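Local atomic coordinates of uncharacterized protein (Pyrococcus abyssi, PDB entry 5IFF), a protein that acts as a restriction DNA glycosylase, binding double-stranded DNA as a tetramer and probably excising adenine bases from its recognition sequence. Residues 141-146 with 198-203. The protein carries 2 engineered substitutions. Numbering follows the deposited sequence.
Sequences IGIVLK and FIIASE
With chi1 at -41°, Ile143 sets CG1 opposite its carbonyl carbon and CG2 opposite its backbone N, and the two branches reach different residues at the end of helix 188-201. The longer branch meets Ile200, whose chi1 of 66° sets CG1 between backbone N and carbonyl carbon; an extended chi2 (159°) brings CD1 to Ile143. There Ile143 CD1 lies 3.6 Å from Ile200 CD1 and 3.7 Å from Ile200 CG1, the two side chains meeting at a slant. The shorter branch touches the next residue of the helix: Ile143 CG2 is 3.8 Å from Ala201 CB. Ile143 CA and Ala201 CA, the closest such pair, are 6.8 Å apart, a spacing that suits a side chain as short as alanine's. Strand 140-147 is thus packed against the last turn of the helix, just before Ser202, whose OG caps His205 N of helix 203-216. Leu104 also touches Ile143, while Phe121 of the second subunit packs on Ile200. Val158, which binds adenine in this protein though none is bound to this chain here, lies beside Ile143 on the adjoining strand. All three touching residues are buried, and purely aliphatic contacts join sheet and helix, consistent with association driven by the hydrophobic effect.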
ATOM      1  N   ILE A 141      -3.067 -22.331 -20.723  1.00 33.91           N
ATOM      2  CA  ILE A 141      -2.619 -20.952 -21.002  1.00 36.89           C
ATOM      3  C   ILE A 141      -3.873 -20.150 -21.178  1.00 39.13           C
ATOM      4  O   ILE A 141      -4.690 -20.507 -22.028  1.00 38.83           O
ATOM      5  CB  ILE A 141      -1.775 -20.845 -22.262  1.00 36.44           C
ATOM      6  CG1 ILE A 141      -0.468 -21.610 -22.095  1.00 38.91           C
ATOM      7  CG2 ILE A 141      -1.511 -19.305 -22.640  1.00 33.04           C
ATOM      8  CD1 ILE A 141      -0.504 -23.018 -22.793  1.00 44.15           C
ATOM      9  N   GLY A 142      -4.066 -19.121 -20.346  1.00 38.41           N
ATOM     10  CA  GLY A 142      -5.287 -18.339 -20.392  1.00 37.79           C
ATOM     11  C   GLY A 142      -5.025 -16.833 -20.655  1.00 36.98           C
ATOM     12  O   GLY A 142      -3.999 -16.303 -20.245  1.00 35.91           O
ATOM     13  N   ILE A 143      -5.988 -16.145 -21.280  1.00 32.29           N
ATOM     14  CA  ILE A 143      -5.891 -14.694 -21.446  1.00 30.72           C
ATOM     15  C   ILE A 143      -7.196 -14.071 -20.989  1.00 32.97           C
ATOM     16  O   ILE A 143      -8.278 -14.494 -21.383  1.00 34.43           O
ATOM     17  CB  ILE A 143      -5.600 -14.282 -22.898  1.00 33.78           C
ATOM     18  CG1 ILE A 143      -4.564 -15.245 -23.514  1.00 33.51           C
ATOM     19  CG2 ILE A 143      -5.124 -12.782 -22.977  1.00 27.72           C
ATOM     20  CD1 ILE A 143      -4.614 -15.324 -25.025  1.00 36.34           C
ATOM     21  N   VAL A 144      -7.108 -13.121 -20.084  1.00 33.20           N
ATOM     22  CA  VAL A 144      -8.345 -12.536 -19.554  1.00 36.04           C
ATOM     23  C   VAL A 144      -8.220 -11.017 -19.659  1.00 36.83           C
ATOM     24  O   VAL A 144      -7.127 -10.501 -19.939  1.00 36.36           O
ATOM     25  CB  VAL A 144      -8.576 -12.936 -18.105  1.00 40.49           C
ATOM     26  CG1 VAL A 144      -8.797 -14.453 -18.004  1.00 41.02           C
ATOM     27  CG2 VAL A 144      -7.357 -12.538 -17.290  1.00 40.55           C
ATOM     28  N   LEU A 145      -9.331 -10.330 -19.453  1.00 39.33           N
ATOM     29  CA  LEU A 145      -9.358  -8.874 -19.512  1.00 45.41           C
ATOM     30  C   LEU A 145      -9.643  -8.297 -18.137  1.00 50.21           C
ATOM     31  O   LEU A 145     -10.344  -8.919 -17.319  1.00 48.36           O
ATOM     32  CB  LEU A 145     -10.414  -8.376 -20.493  1.00 48.22           C
ATOM     33  CG  LEU A 145     -10.204  -8.797 -21.951  1.00 48.49           C
ATOM     34  CD1 LEU A 145     -11.264  -8.063 -22.788  1.00 51.20           C
ATOM     35  CD2 LEU A 145      -8.781  -8.543 -22.470  1.00 43.86           C
ATOM     36  N   LYS A 146      -9.083  -7.110 -17.900  1.00 54.91           N
ATOM     37  CA  LYS A 146      -9.383  -6.293 -16.719  1.00 61.83           C
ATOM     38  C   LYS A 146      -9.614  -4.844 -17.166  1.00 64.27           C
ATOM     39  O   LYS A 146      -9.003  -4.383 -18.130  1.00 63.82           O
ATOM     40  CB  LYS A 146      -8.246  -6.377 -15.692  1.00 63.34           C
ATOM     41  CG  LYS A 146      -8.593  -5.787 -14.324  1.00 71.58           C
ATOM     42  CD  LYS A 146      -8.112  -6.716 -13.185  1.00 75.74           C
ATOM     43  CE  LYS A 146      -8.783  -6.393 -11.855  1.00 80.18           C
ATOM     44  NZ  LYS A 146      -8.423  -7.408 -10.829  1.00 81.41           N
ATOM     45  N   PHE A 198       0.459 -13.906 -25.983  1.00 28.24           N
ATOM     46  CA  PHE A 198       0.686 -12.495 -25.944  1.00 29.08           C
ATOM     47  C   PHE A 198       0.411 -11.848 -27.314  1.00 30.82           C
ATOM     48  O   PHE A 198      -0.093 -10.708 -27.395  1.00 31.96           O
ATOM     49  CB  PHE A 198       2.133 -12.210 -25.472  1.00 27.05           C
ATOM     50  CG  PHE A 198       2.282 -12.218 -23.980  1.00 29.29           C
ATOM     51  CD1 PHE A 198       1.663 -11.217 -23.213  1.00 32.05           C
ATOM     52  CD2 PHE A 198       3.007 -13.220 -23.322  1.00 30.21           C
ATOM     53  CE1 PHE A 198       1.799 -11.185 -21.797  1.00 35.21           C
ATOM     54  CE2 PHE A 198       3.132 -13.217 -21.911  1.00 29.72           C
ATOM     55  CZ  PHE A 198       2.533 -12.203 -21.152  1.00 34.02           C
ATOM     56  N   ILE A 199       0.746 -12.580 -28.378  1.00 29.04           N
ATOM     57  CA  ILE A 199       0.531 -12.111 -29.732  1.00 31.54           C
ATOM     58  C   ILE A 199      -0.976 -11.865 -29.998  1.00 31.53           C
ATOM     59  O   ILE A 199      -1.314 -10.873 -30.649  1.00 31.94           O
ATOM     60  CB  ILE A 199       1.125 -13.110 -30.750  1.00 31.70           C
ATOM     61  CG1 ILE A 199       2.639 -12.915 -30.805  1.00 28.76           C
ATOM     62  CG2 ILE A 199       0.534 -12.925 -32.147  1.00 32.67           C
ATOM     63  CD1 ILE A 199       3.334 -14.042 -31.571  1.00 28.37           C
ATOM     64  N   ILE A 200      -1.863 -12.724 -29.472  1.00 27.99           N
ATOM     65  CA  ILE A 200      -3.304 -12.548 -29.753  1.00 29.38           C
ATOM     66  C   ILE A 200      -4.019 -11.700 -28.665  1.00 32.83           C
ATOM     67  O   ILE A 200      -5.166 -11.310 -28.842  1.00 31.52           O
ATOM     68  CB  ILE A 200      -4.030 -13.871 -29.908  1.00 34.40           C
ATOM     69  CG1 ILE A 200      -4.062 -14.653 -28.585  1.00 33.46           C
ATOM     70  CG2 ILE A 200      -3.410 -14.677 -31.053  1.00 32.69           C
ATOM     71  CD1 ILE A 200      -5.192 -15.705 -28.552  1.00 36.54           C
ATOM     72  N   ALA A 201      -3.305 -11.356 -27.596  1.00 32.57           N
ATOM     73  CA  ALA A 201      -3.908 -10.571 -26.501  1.00 32.53           C
ATOM     74  C   ALA A 201      -4.222  -9.119 -26.872  1.00 33.23           C
ATOM     75  O   ALA A 201      -5.317  -8.594 -26.545  1.00 35.12           O
ATOM     76  CB  ALA A 201      -2.969 -10.602 -25.280  1.00 30.11           C
ATOM     77  N   SER A 202      -3.262  -8.440 -27.511  1.00 29.80           N
ATOM     78  CA  SER A 202      -3.449  -7.046 -27.964  1.00 31.35           C
ATOM     79  C   SER A 202      -2.421  -6.710 -29.021  1.00 36.25           C
ATOM     80  O   SER A 202      -1.335  -7.333 -29.043  1.00 32.97           O
ATOM     81  CB  SER A 202      -3.304  -6.049 -26.826  1.00 33.78           C
ATOM     82  OG  SER A 202      -1.951  -5.954 -26.374  1.00 34.57           O
ATOM     83  N   GLU A 203      -2.705  -5.691 -29.838  1.00 36.82           N
ATOM     84  CA  GLU A 203      -1.724  -5.306 -30.851  1.00 36.47           C
ATOM     85  C   GLU A 203      -0.430  -4.866 -30.176  1.00 33.68           C
ATOM     86  O   GLU A 203       0.654  -5.136 -30.645  1.00 34.14           O
ATOM     87  CB  GLU A 203      -2.256  -4.178 -31.753  1.00 40.53           C
ATOM     88  CG  GLU A 203      -1.298  -3.863 -32.903  1.00 43.36           C
ATOM     89  CD  GLU A 203      -1.901  -2.964 -33.974  1.00 53.86           C
ATOM     90  OE1 GLU A 203      -3.059  -2.548 -33.835  1.00 53.55           O
ATOM     91  OE2 GLU A 203      -1.199  -2.687 -34.964  1.00 67.38           O
TER